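Local atomic coordinates of periplasmic binding protein (Mycobacterium smegmatis, PDB entry 4MDY), a protein that probably binds an iron complex outside the cytoplasmic membrane and hands it to an ABC transporter for import. Residues H19-T24 with L107-Y112; Q41-A46 with F273-S278; H169-K175 with L290-G295; G188-P194 with L209-I215. All blocks are in the same frame, centred on the assembly; numbering follows the deposited sequence. Where two conformers were deposited one is given.

Interaction 1. Residues H19-T24 with L107-Y112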
loop_
_atom_site.group_PDB
_atom_site.type_symbol
_atom_site.label_atom_id
_atom_site.label_comp_id
_atom_site.label_asym_id
_atom_site.label_seq_id
_atom_site.Cartn_x
_atom_site.Cartn_y
_atom_site.Cartn_z
ATOM N N HIS A 19 -0.605 -1.182 20.780
ATOM C CA HIS A 19 -0.068 -0.333 19.722
ATOM C C HIS A 19 0.934 0.675 20.303
ATOM O O HIS A 19 1.276 0.616 21.495
ATOM C CB HIS A 19 -1.228 0.356 18.976
ATOM C CG HIS A 19 -2.188 1.067 19.875
ATOM N ND1 HIS A 19 -1.839 2.190 20.590
ATOM C CD2 HIS A 19 -3.480 0.813 20.187
ATOM C CE1 HIS A 19 -2.870 2.599 21.304
ATOM N NE2 HIS A 19 -3.880 1.780 21.081
ATOM N N ALA A 20 1.394 1.598 19.466
ATOM C CA ALA A 20 2.464 2.531 19.837
ATOM C C ALA A 20 2.140 3.419 21.042
ATOM O O ALA A 20 3.044 3.887 21.718
ATOM C CB ALA A 20 2.837 3.399 18.644
ATOM N N PHE A 21 0.857 3.660 21.287
ATOM C CA PHE A 21 0.413 4.548 22.364
ATOM C C PHE A 21 -0.273 3.820 23.520
ATOM O O PHE A 21 -0.950 4.436 24.342
ATOM C CB PHE A 21 -0.481 5.625 21.754
ATOM C CG PHE A 21 0.176 6.332 20.608
ATOM C CD1 PHE A 21 1.316 7.093 20.823
ATOM C CD2 PHE A 21 -0.296 6.194 19.314
ATOM C CE1 PHE A 21 1.954 7.731 19.779
ATOM C CE2 PHE A 21 0.336 6.835 18.260
ATOM C CZ PHE A 21 1.462 7.602 18.493
ATOM N N GLY A 22 -0.064 2.509 23.593
ATOM C CA GLY A 22 -0.589 1.695 24.672
ATOM C C GLY A 22 -1.601 0.688 24.170
ATOM O O GLY A 22 -1.427 0.100 23.104
ATOM N N ASP A 23 -2.663 0.503 24.949
ATOM C CA ASP A 23 -3.671 -0.509 24.689
ATOM C C ASP A 23 -4.991 0.148 24.315
ATOM O O ASP A 23 -5.320 1.216 24.824
ATOM C CB ASP A 23 -3.888 -1.368 25.936
ATOM C CG ASP A 23 -2.710 -2.283 26.242
ATOM O OD1 ASP A 23 -1.702 -2.272 25.501
ATOM O OD2 ASP A 23 -2.804 -3.028 27.240
ATOM N N THR A 24 -5.736 -0.497 23.423
ATOM C CA THR A 24 -7.101 -0.092 23.104
ATOM C C THR A 24 -8.021 -1.289 23.324
ATOM O O THR A 24 -7.755 -2.378 22.814
ATOM C CB THR A 24 -7.225 0.415 21.651
ATOM O OG1 THR A 24 -6.561 1.679 21.531
ATOM C CG2 THR A 24 -8.690 0.596 21.268
ATOM N N LEU A 107 -0.433 9.462 12.927
ATOM C CA LEU A 107 -0.913 9.677 14.281
ATOM C C LEU A 107 0.238 9.932 15.253
ATOM O O LEU A 107 1.230 9.205 15.242
ATOM C CB LEU A 107 -1.712 8.452 14.727
ATOM C CG LEU A 107 -2.639 8.579 15.925
ATOM C CD1 LEU A 107 -3.740 9.594 15.645
ATOM C CD2 LEU A 107 -3.229 7.216 16.252
ATOM N N ASP A 108 0.113 10.974 16.076
ATOM C CA ASP A 108 1.005 11.149 17.233
ATOM C C ASP A 108 0.236 10.955 18.549
ATOM O O ASP A 108 -0.975 10.741 18.540
ATOM C CB ASP A 108 1.763 12.493 17.184
ATOM C CG ASP A 108 0.849 13.697 17.090
ATOM O OD1 ASP A 108 -0.241 13.695 17.693
ATOM O OD2 ASP A 108 1.240 14.668 16.413
ATOM N N ALA A 109 0.948 10.997 19.672
ATOM C CA ALA A 109 0.353 10.726 20.984
ATOM C C ALA A 109 -0.778 11.684 21.332
ATOM O O ALA A 109 -1.788 11.280 21.906
ATOM C CB ALA A 109 1.419 10.775 22.067
ATOM N N ASP A 110 -0.596 12.955 20.993
ATOM C CA ASP A 110 -1.610 13.976 21.256
ATOM C C ASP A 110 -2.894 13.657 20.493
ATOM O O ASP A 110 -3.969 13.594 21.078
ATOM C CB ASP A 110 -1.082 15.358 20.852
ATOM C CG ASP A 110 -2.103 16.465 21.067
ATOM O OD1 ASP A 110 -2.712 16.515 22.159
ATOM O OD2 ASP A 110 -2.290 17.287 20.140
ATOM N N THR A 111 -2.757 13.430 19.191
ATOM C CA THR A 111 -3.897 13.155 18.323
ATOM C C THR A 111 -4.569 11.825 18.655
ATOM O O THR A 111 -5.786 11.709 18.572
ATOM C CB THR A 111 -3.470 13.203 16.848
ATOM O OG1 THR A 111 -2.844 14.465 16.592
ATOM C CG2 THR A 111 -4.662 13.062 15.933
ATOM N N TYR A 112 -3.780 10.830 19.043
ATOM C CA TYR A 112 -4.330 9.593 19.580
ATOM C C TYR A 112 -5.226 9.858 20.792
ATOM O O TYR A 112 -6.323 9.320 20.878
ATOM C CB TYR A 112 -3.220 8.620 19.976
ATOM C CG TYR A 112 -3.742 7.414 20.725
ATOM C CD1 TYR A 112 -4.389 6.381 20.049
ATOM C CD2 TYR A 112 -3.626 7.318 22.109
ATOM C CE1 TYR A 112 -4.875 5.281 20.724
ATOM C CE2 TYR A 112 -4.114 6.218 22.794
ATOM C CZ TYR A 112 -4.742 5.202 22.091
ATOM O OH TYR A 112 -5.229 4.094 22.741
HETATM O O HOH W 1 -4.184 3.736 25.268
#

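Interaction 2. Residues Q41-A46 with F273-S278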
loop_
_atom_site.group_PDB
_atom_site.type_symbol
_atom_site.label_atom_id
_atom_site.label_comp_id
_atom_site.label_asym_id
_atom_site.label_seq_id
_atom_site.Cartn_x
_atom_site.Cartn_y
_atom_site.Cartn_z
ATOM N N GLN A 41 -8.889 1.060 4.633
ATOM C CA GLN A 41 -10.168 0.631 4.090
ATOM C C GLN A 41 -10.066 -0.732 3.417
ATOM O O GLN A 41 -11.022 -1.484 3.441
ATOM C CB GLN A 41 -10.784 1.675 3.140
ATOM C CG GLN A 41 -10.106 1.858 1.789
ATOM C CD GLN A 41 -9.038 2.932 1.793
ATOM O OE1 GLN A 41 -8.380 3.180 2.812
ATOM N NE2 GLN A 41 -8.849 3.572 0.650
ATOM N N ASP A 42 -8.914 -1.050 2.829
ATOM C CA ASP A 42 -8.740 -2.345 2.170
ATOM C C ASP A 42 -8.686 -3.483 3.189
ATOM O O ASP A 42 -9.188 -4.568 2.930
ATOM C CB ASP A 42 -7.482 -2.364 1.304
ATOM C CG ASP A 42 -7.656 -1.626 -0.024
ATOM O OD1 ASP A 42 -8.659 -0.896 -0.217
ATOM O OD2 ASP A 42 -6.760 -1.782 -0.880
ATOM N N ASP A 43 -8.089 -3.241 4.349
ATOM C CA ASP A 43 -8.070 -4.272 5.399
ATOM C C ASP A 43 -9.493 -4.512 5.897
ATOM O O ASP A 43 -9.937 -5.651 6.006
ATOM C CB ASP A 43 -7.172 -3.861 6.570
ATOM C CG ASP A 43 -5.733 -3.616 6.147
ATOM O OD1 ASP A 43 -4.985 -4.598 5.917
ATOM O OD2 ASP A 43 -5.351 -2.430 6.057
ATOM N N LEU A 44 -10.214 -3.424 6.171
ATOM C CA LEU A 44 -11.592 -3.516 6.663
ATOM C C LEU A 44 -12.507 -4.228 5.660
ATOM O O LEU A 44 -13.198 -5.202 5.994
ATOM C CB LEU A 44 -12.116 -2.109 6.999
ATOM C CG LEU A 44 -11.400 -1.502 8.217
ATOM C CD1 LEU A 44 -11.581 0.005 8.314
ATOM C CD2 LEU A 44 -11.859 -2.176 9.508
ATOM N N LEU A 45 -12.475 -3.764 4.418
ATOM C CA LEU A 45 -13.323 -4.322 3.367
ATOM C C LEU A 45 -12.993 -5.786 3.053
ATOM O O LEU A 45 -13.891 -6.560 2.737
ATOM C CB LEU A 45 -13.240 -3.469 2.102
ATOM C CG LEU A 45 -13.920 -2.095 2.218
ATOM C CD1 LEU A 45 -13.568 -1.238 1.009
ATOM C CD2 LEU A 45 -15.424 -2.237 2.368
ATOM N N ALA A 46 -11.720 -6.165 3.162
ATOM C CA ALA A 46 -11.309 -7.552 2.937
ATOM C C ALA A 46 -12.072 -8.524 3.832
ATOM O O ALA A 46 -12.359 -9.643 3.417
ATOM C CB ALA A 46 -9.806 -7.713 3.154
ATOM N N PHE A 273 -0.960 0.632 -2.447
ATOM C CA PHE A 273 -1.829 0.240 -1.341
ATOM C C PHE A 273 -1.314 -0.977 -0.571
ATOM O O PHE A 273 -1.527 -1.076 0.643
ATOM C CB PHE A 273 -3.245 -0.009 -1.837
ATOM C CG PHE A 273 -4.115 1.205 -1.768
ATOM C CD1 PHE A 273 -3.941 2.252 -2.666
ATOM C CD2 PHE A 273 -5.097 1.312 -0.793
ATOM C CE1 PHE A 273 -4.742 3.384 -2.594
ATOM C CE2 PHE A 273 -5.890 2.439 -0.715
ATOM C CZ PHE A 273 -5.711 3.473 -1.617
ATOM N N ALA A 274 -0.652 -1.896 -1.271
ATOM C CA ALA A 274 -0.017 -3.051 -0.625
ATOM C C ALA A 274 -0.940 -3.666 0.433
ATOM O O ALA A 274 -0.569 -3.802 1.599
ATOM C CB ALA A 274 1.303 -2.625 -0.001
ATOM N N SER A 275 -2.152 -4.011 0.017
ATOM C CA SER A 275 -3.197 -4.440 0.935
ATOM C C SER A 275 -3.631 -5.880 0.668
ATOM O O SER A 275 -3.266 -6.459 -0.350
ATOM C CB SER A 275 -4.395 -3.502 0.796
ATOM O OG SER A 275 -5.222 -3.894 -0.274
ATOM N N PRO A 276 -4.427 -6.465 1.582
ATOM C CA PRO A 276 -4.975 -7.809 1.348
ATOM C C PRO A 276 -5.809 -7.926 0.067
ATOM O O PRO A 276 -5.923 -9.009 -0.505
ATOM C CB PRO A 276 -5.856 -8.040 2.574
ATOM C CG PRO A 276 -5.223 -7.224 3.640
ATOM C CD PRO A 276 -4.693 -5.998 2.957
ATOM N N LEU A 277 -6.394 -6.821 -0.373
ATOM C CA LEU A 277 -7.171 -6.815 -1.604
ATOM C C LEU A 277 -6.371 -6.347 -2.812
ATOM O O LEU A 277 -6.670 -6.761 -3.932
ATOM C CB LEU A 277 -8.428 -5.952 -1.449
ATOM C CG LEU A 277 -9.466 -6.441 -0.440
ATOM C CD1 LEU A 277 -10.647 -5.479 -0.395
ATOM C CD2 LEU A 277 -9.940 -7.845 -0.774
ATOM N N SER A 278 -5.365 -5.498 -2.606
ATOM C CA SER A 278 -4.631 -4.935 -3.738
ATOM C C SER A 278 -3.500 -5.850 -4.219
ATOM O O SER A 278 -3.222 -5.927 -5.422
ATOM C CB SER A 278 -4.122 -3.525 -3.427
ATOM O OG SER A 278 -2.841 -3.512 -2.830
#

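Interaction 3. Residues H169-K175 with L290-G295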
loop_
_atom_site.group_PDB
_atom_site.type_symbol
_atom_site.label_atom_id
_atom_site.label_comp_id
_atom_site.label_asym_id
_atom_site.label_seq_id
_atom_site.Cartn_x
_atom_site.Cartn_y
_atom_site.Cartn_z
ATOM N N HIS A 169 7.109 -18.863 -12.897
ATOM C CA HIS A 169 8.134 -18.110 -13.644
ATOM C C HIS A 169 9.534 -18.312 -13.082
ATOM O O HIS A 169 10.115 -17.375 -12.526
ATOM C CB HIS A 169 7.835 -16.607 -13.595
ATOM C CG HIS A 169 6.509 -16.231 -14.169
ATOM N ND1 HIS A 169 5.349 -16.213 -13.427
ATOM C CD2 HIS A 169 6.164 -15.849 -15.420
ATOM C CE1 HIS A 169 4.344 -15.834 -14.201
ATOM N NE2 HIS A 169 4.813 -15.606 -15.412
ATOM N N PRO A 170 10.110 -19.513 -13.252
ATOM C CA PRO A 170 11.473 -19.730 -12.756
ATOM C C PRO A 170 12.548 -18.838 -13.417
ATOM O O PRO A 170 13.643 -18.700 -12.874
ATOM C CB PRO A 170 11.729 -21.212 -13.061
ATOM C CG PRO A 170 10.819 -21.532 -14.194
ATOM C CD PRO A 170 9.589 -20.693 -13.968
ATOM N N GLN A 171 12.226 -18.254 -14.568
ATOM C CA GLN A 171 13.125 -17.323 -15.248
ATOM C C GLN A 171 13.400 -16.039 -14.453
ATOM O O GLN A 171 14.394 -15.362 -14.708
ATOM C CB GLN A 171 12.556 -16.953 -16.619
ATOM C CG GLN A 171 11.253 -16.170 -16.562
ATOM C CD GLN A 171 10.019 -17.048 -16.679
ATOM O OE1 GLN A 171 10.037 -18.221 -16.299
ATOM N NE2 GLN A 171 8.938 -16.483 -17.204
ATOM N N PHE A 172 12.528 -15.702 -13.500
ATOM C CA PHE A 172 12.725 -14.498 -12.675
ATOM C C PHE A 172 13.916 -14.638 -11.721
ATOM O O PHE A 172 14.491 -13.634 -11.292
ATOM C CB PHE A 172 11.490 -14.161 -11.821
ATOM C CG PHE A 172 10.254 -13.801 -12.598
ATOM C CD1 PHE A 172 10.276 -13.573 -13.973
ATOM C CD2 PHE A 172 9.053 -13.637 -11.920
ATOM C CE1 PHE A 172 9.119 -13.231 -14.649
ATOM C CE2 PHE A 172 7.894 -13.288 -12.591
ATOM C CZ PHE A 172 7.927 -13.088 -13.958
ATOM N N SER A 173 14.264 -15.873 -11.372
ATOM C CA SER A 173 15.342 -16.135 -10.420
ATOM C C SER A 173 16.631 -15.422 -10.814
ATOM O O SER A 173 17.075 -15.506 -11.956
ATOM C CB SER A 173 15.611 -17.637 -10.298
ATOM O OG SER A 173 16.511 -17.895 -9.234
ATOM N N GLY A 174 17.211 -14.705 -9.858
ATOM C CA GLY A 174 18.457 -13.986 -10.076
ATOM C C GLY A 174 18.374 -12.735 -10.938
ATOM O O GLY A 174 19.405 -12.159 -11.277
ATOM N N LYS A 175 17.166 -12.299 -11.290
ATOM C CA LYS A 175 17.012 -11.094 -12.095
ATOM C C LYS A 175 16.842 -9.883 -11.178
ATOM O O LYS A 175 16.016 -9.886 -10.263
ATOM C CB LYS A 175 15.834 -11.217 -13.055
ATOM C CG LYS A 175 15.963 -12.352 -14.062
ATOM C CD LYS A 175 17.226 -12.237 -14.901
ATOM C CE LYS A 175 17.165 -13.108 -16.146
ATOM N NZ LYS A 175 16.898 -14.536 -15.830
ATOM N N LEU A 290 6.562 -8.652 -16.279
ATOM C CA LEU A 290 7.905 -9.161 -16.009
ATOM C C LEU A 290 8.316 -10.228 -17.019
ATOM O O LEU A 290 9.460 -10.247 -17.482
ATOM C CB LEU A 290 7.997 -9.732 -14.587
ATOM C CG LEU A 290 7.828 -8.720 -13.451
ATOM C CD1 LEU A 290 7.629 -9.441 -12.127
ATOM C CD2 LEU A 290 9.009 -7.768 -13.371
ATOM N N ALA A 291 7.384 -11.112 -17.357
ATOM C CA ALA A 291 7.671 -12.219 -18.281
ATOM C C ALA A 291 7.952 -11.698 -19.687
ATOM O O ALA A 291 8.793 -12.246 -20.399
ATOM C CB ALA A 291 6.511 -13.204 -18.305
ATOM N N ARG A 292 7.243 -10.636 -20.066
ATOM C CA ARG A 292 7.438 -9.967 -21.351
ATOM C C ARG A 292 8.858 -9.431 -21.549
ATOM O O ARG A 292 9.395 -9.492 -22.657
ATOM C CB ARG A 292 6.427 -8.824 -21.519
ATOM C CG ARG A 292 6.397 -8.205 -22.911
ATOM C CD ARG A 292 5.442 -7.022 -22.987
ATOM N NE ARG A 292 4.078 -7.409 -22.625
ATOM C CZ ARG A 292 3.093 -6.564 -22.314
ATOM N NH1 ARG A 292 3.288 -5.244 -22.311
ATOM N NH2 ARG A 292 1.894 -7.047 -21.997
ATOM N N VAL A 293 9.463 -8.906 -20.484
ATOM C CA VAL A 293 10.793 -8.299 -20.588
ATOM C C VAL A 293 11.924 -9.236 -20.145
ATOM O O VAL A 293 13.046 -9.118 -20.635
ATOM C CB VAL A 293 10.877 -6.946 -19.832
ATOM C CG1 VAL A 293 9.786 -5.994 -20.310
ATOM C CG2 VAL A 293 10.797 -7.126 -18.329
ATOM N N LEU A 294 11.634 -10.168 -19.240
ATOM C CA LEU A 294 12.649 -11.092 -18.742
ATOM C C LEU A 294 12.663 -12.431 -19.478
ATOM O O LEU A 294 13.694 -13.099 -19.514
ATOM C CB LEU A 294 12.471 -11.336 -17.243
ATOM C CG LEU A 294 12.659 -10.113 -16.338
ATOM C CD1 LEU A 294 12.351 -10.482 -14.898
ATOM C CD2 LEU A 294 14.066 -9.542 -16.451
ATOM N N GLY A 295 11.524 -12.824 -20.045
ATOM C CA GLY A 295 11.395 -14.106 -20.753
ATOM C C GLY A 295 10.668 -15.153 -19.922
ATOM O O GLY A 295 9.873 -14.820 -19.035
#

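Interaction 4. Residues G188-P194 with L209-I215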
loop_
_atom_site.group_PDB
_atom_site.type_symbol
_atom_site.label_atom_id
_atom_site.label_comp_id
_atom_site.label_asym_id
_atom_site.label_seq_id
_atom_site.Cartn_x
_atom_site.Cartn_y
_atom_site.Cartn_z
ATOM N N GLY A 188 15.749 13.921 -10.677
ATOM C CA GLY A 188 16.224 12.642 -10.149
ATOM C C GLY A 188 15.146 11.573 -10.171
ATOM O O GLY A 188 13.954 11.855 -10.368
ATOM N N VAL A 189 15.574 10.336 -9.972
ATOM C CA VAL A 189 14.677 9.191 -9.957
ATOM C C VAL A 189 14.325 8.834 -8.522
ATOM O O VAL A 189 15.203 8.771 -7.651
ATOM C CB VAL A 189 15.319 7.966 -10.645
ATOM C CG1 VAL A 189 14.501 6.707 -10.395
ATOM C CG2 VAL A 189 15.481 8.222 -12.137
ATOM N N GLN A 190 13.041 8.591 -8.291
ATOM C CA GLN A 190 12.553 8.134 -6.999
ATOM C C GLN A 190 12.512 6.612 -6.981
ATOM O O GLN A 190 12.100 5.986 -7.953
ATOM C CB GLN A 190 11.178 8.725 -6.738
ATOM C CG GLN A 190 11.205 10.240 -6.828
ATOM C CD GLN A 190 9.895 10.878 -6.443
ATOM O OE1 GLN A 190 8.987 10.998 -7.269
ATOM N NE2 GLN A 190 9.792 11.314 -5.196
ATOM N N ALA A 191 12.947 6.018 -5.877
ATOM C CA ALA A 191 12.986 4.558 -5.757
ATOM C C ALA A 191 12.486 4.086 -4.397
ATOM O O ALA A 191 12.480 4.835 -3.421
ATOM C CB ALA A 191 14.391 4.044 -6.002
ATOM N N THR A 192 12.057 2.833 -4.355
ATOM C CA THR A 192 11.669 2.193 -3.117
ATOM C C THR A 192 12.848 1.342 -2.628
ATOM O O THR A 192 13.182 0.323 -3.239
ATOM C CB THR A 192 10.408 1.335 -3.310
ATOM O OG1 THR A 192 9.312 2.177 -3.702
ATOM C CG2 THR A 192 10.049 0.616 -2.019
ATOM N N PRO A 193 13.501 1.771 -1.534
ATOM C CA PRO A 193 14.626 0.982 -1.050
ATOM C C PRO A 193 14.157 -0.379 -0.534
ATOM O O PRO A 193 13.000 -0.518 -0.132
ATOM C CB PRO A 193 15.189 1.826 0.100
ATOM C CG PRO A 193 14.716 3.211 -0.169
ATOM C CD PRO A 193 13.360 3.034 -0.791
ATOM N N PRO A 194 15.042 -1.383 -0.562
ATOM C CA PRO A 194 14.673 -2.683 -0.015
ATOM C C PRO A 194 14.055 -2.567 1.380
ATOM O O PRO A 194 14.491 -1.761 2.185
ATOM C CB PRO A 194 16.007 -3.430 0.039
ATOM C CG PRO A 194 16.828 -2.822 -1.039
ATOM C CD PRO A 194 16.392 -1.391 -1.159
ATOM N N LEU A 209 17.648 -4.876 -5.743
ATOM C CA LEU A 209 18.889 -4.118 -5.588
ATOM C C LEU A 209 18.809 -3.074 -4.479
ATOM O O LEU A 209 17.801 -2.393 -4.336
ATOM C CB LEU A 209 19.212 -3.374 -6.888
ATOM C CG LEU A 209 19.684 -4.183 -8.084
ATOM C CD1 LEU A 209 19.883 -3.242 -9.267
ATOM C CD2 LEU A 209 20.967 -4.936 -7.746
ATOM N N GLN A 210 19.885 -2.947 -3.708
ATOM C CA GLN A 210 20.055 -1.807 -2.812
ATOM C C GLN A 210 20.032 -0.518 -3.627
ATOM O O GLN A 210 20.709 -0.406 -4.645
ATOM C CB GLN A 210 21.372 -1.904 -2.021
ATOM C CG GLN A 210 21.199 -2.387 -0.589
ATOM C CD GLN A 210 20.369 -1.426 0.253
ATOM O OE1 GLN A 210 20.404 -0.208 0.050
ATOM N NE2 GLN A 210 19.613 -1.971 1.200
ATOM N N VAL A 211 19.239 0.444 -3.179
ATOM C CA VAL A 211 19.069 1.693 -3.901
ATOM C C VAL A 211 18.628 2.774 -2.900
ATOM O O VAL A 211 17.897 2.476 -1.955
ATOM C CB VAL A 211 18.038 1.515 -5.053
ATOM C CG1 VAL A 211 16.627 1.298 -4.517
ATOM C CG2 VAL A 211 18.049 2.696 -6.003
ATOM N N PRO A 212 19.087 4.023 -3.089
ATOM C CA PRO A 212 18.592 5.105 -2.234
ATOM C C PRO A 212 17.190 5.539 -2.647
ATOM O O PRO A 212 16.782 5.288 -3.772
ATOM C CB PRO A 212 19.609 6.235 -2.443
ATOM C CG PRO A 212 20.529 5.803 -3.533
ATOM C CD PRO A 212 20.068 4.494 -4.083
ATOM N N ALA A 213 16.470 6.189 -1.738
ATOM C CA ALA A 213 15.094 6.608 -1.992
ATOM C C ALA A 213 15.015 7.606 -3.148
ATOM O O ALA A 213 13.988 7.710 -3.827
ATOM C CB ALA A 213 14.493 7.217 -0.737
ATOM N N LEU A 214 16.105 8.338 -3.345
ATOM C CA LEU A 214 16.229 9.295 -4.423
ATOM C C LEU A 214 17.608 9.148 -5.047
ATOM O O LEU A 214 18.631 9.227 -4.364
ATOM C CB LEU A 214 16.036 10.711 -3.892
ATOM C CG LEU A 214 16.029 11.855 -4.910
ATOM C CD1 LEU A 214 14.794 11.793 -5.793
ATOM C CD2 LEU A 214 16.104 13.184 -4.183
ATOM N N ILE A 215 17.614 8.926 -6.353
ATOM C CA ILE A 215 18.830 8.811 -7.128
ATOM C C ILE A 215 19.057 10.151 -7.832
ATOM O O ILE A 215 18.285 10.526 -8.716
ATOM C CB ILE A 215 18.701 7.683 -8.161
ATOM C CG1 ILE A 215 18.374 6.363 -7.450
ATOM C CG2 ILE A 215 19.969 7.550 -8.988
ATOM C CD1 ILE A 215 17.735 5.334 -8.354
HETATM O O HOH W 2 16.836 -0.663 2.582
#

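Interaction 1. Residues H19-T24 with L107-Y112
A beta hairpin with a two-residue loop in the N-terminal lobe meets the start of helix 109-116 through an aromatic cluster of H19, F21 and Y112. The hairpin tip is a type I turn from H19 to G22, closed by H19 N to G22 O (2.8 Å) and G22 N to H19 O (3.1 Å). H19 braces it: its ND1 accepts from F21 N at 3.1 Å, while NE2 donates to T24 OG1 at 2.7 Å, a hydroxyl that is also hydrogen-bonded to the backbone of T121. The turn thereby offers F21 to the helix start. F21 CB sits over the face of the Y112 ring, 3.8 Å from its centroid and 21° off the normal, a CH-pi contact; the two rings themselves are slid apart, with centroids 5.5 Å apart, and barely overlap. Further out, F21 CE1 packs against A109 CB at 3.8 Å and F21 CE2 against L107 CD2 at 4.1 Å. A water ties the Y112 hydroxyl to the hairpin backbone, lying 2.8 Å from Y112 OH and donating to D23 O, also at 2.8 Å. On the helix side, D108 OD1 accepts from T111 N at 2.9 Å, fixing the first turn. Such side-chain acceptance of a first-turn amide is the classic N-cap, here set beside a beta hairpin whose type I turn packs on the helix start.

Interaction 2. Residues Q41-A46 with F273-S278
The carboxylate of D42 lies against the side chains of S275 and F273, the polar centre of a buried contact between helix 40-46 of the N-terminal lobe and the loop that connects helices 265-273 and 279-294. That loop is built on an ST motif: S275 OG accepts from S278 N at 2.8 Å, with an N-H...acceptor angle of 146°. The same hydroxyl donates to D42 OD2 at 2.7 Å, so one serine oxygen both shapes the loop and fastens it to the helix. D42 OD2 has a second partner, the indole nitrogen of W68, and it lies 3.5 Å from F273 CD2. Helical register explains the remaining packing. Four residues after D42, A46 comes round to the same side, where its CB meets P276 CB at 4.0 Å and L277 CG at 3.8 Å, and L277 CD1 reaches L45 CB at 4.1 Å. Between these ends, D43 turns the end of its side chain back to the loop, with OD1 3.3 Å from P276 CD, while its OD2 is hydrogen-bonded to the side-chain amide of Q137. Although 227 residues apart in sequence, the segments meet in a chain whose long helix 148-168 is consistent with the class III binding-protein fold. F273 also meets the rings of W57 and W66, and it places its edge against Q41, whose NE2 lies 3.5 Å from F273 CE2.

Interaction 3. Residues H169-K175 with L290-G295
This is a mainly apolar helix-to-loop contact at the far end of the C-terminal lobe. The last turns of helix 279-294 pack on the link between the long helix 148-168 and strand 176-181; a long helix leading from one lobe into the other is a hallmark of class III solute-binding proteins. F172 is the main wedge. Its CZ approaches L290 CB at 3.4 Å and its CD1 approaches L294 CD1 at 3.8 Å, residues four apart and so on one side of the helix. K175 extends the patch, with CB 4.0 Å from L294 CD1, and H169 CD2 touches A291 CB at 3.9 Å. The loop is shaped by a 3-10 segment at 170-172 and a type II turn from F172 to K175 with G174 at positive phi (73°), closed by K175 N to F172 O at 3.0 Å. The charged end of K175 folds back, its NZ donating to Q171 O at 2.9 Å. One polar link crosses the contact, a weak hydrogen bond from Q171 NE2 to G295 O, 2.6 Å long with an angle of 127°.

Interaction 4. Residues G188-P194 with L209-I215
A short antiparallel beta ladder in the C-terminal lobe pairs V189 with I215 and Q190 with L214, and its backbone groups account for most of the polar bonding. V189 and I215 form the hydrogen-bonded pair: V189 N donates to I215 O at 3.0 Å, and I215 N donates to V189 O at 2.7 Å and a near-linear 177°. Two residues along, A191 N donates to A213 O at 2.9 Å and 173°. The backbones of Q190 and T192 bond instead to G181 and L179, so alternate residues serve the ladder and strand 176-181. A191 O and A213 O, 3.3 Å apart, are both acceptors and do not bond; A191 O receives a CA-H...O contact from A213 CA at 3.5 Å. V189 and I215 point to one face, with V189 CG1 4.1 Å from I215 CD1, toward helix 220-224. Beyond the ladder, the prolines lack amide hydrogens and meet the other chain by side-chain contact, P193 CG lying 4.1 Å from A213 CB. At the far end a water donates to P194 O at 2.6 Å and accepts weakly from Q210 NE2 at 3.4 Å.

Interaction 2 is the buried one, its centre about 8 Å from that of the chain, against about 22, 24 and 17 Å for interactions 1, 3 and 4, which are partly exposed. Chemistry follows place: side-chain hydrogen bonding at a buried carboxylate in interaction 2, an aromatic cluster with a bridging water in interaction 1, leucines around one phenylalanine in interaction 3, and backbone pairing in interaction 4. Interactions 2 and 3 share an element, since the loop of 273-278 leads into helix 279-294, whose far end packs in interaction 3. Segment 169-175 of interaction 3 leads into strand 176-181, along which segment 188-194 of interaction 4 bonds, while interactions 1 and 3 lie on opposite sides of the chain's centre.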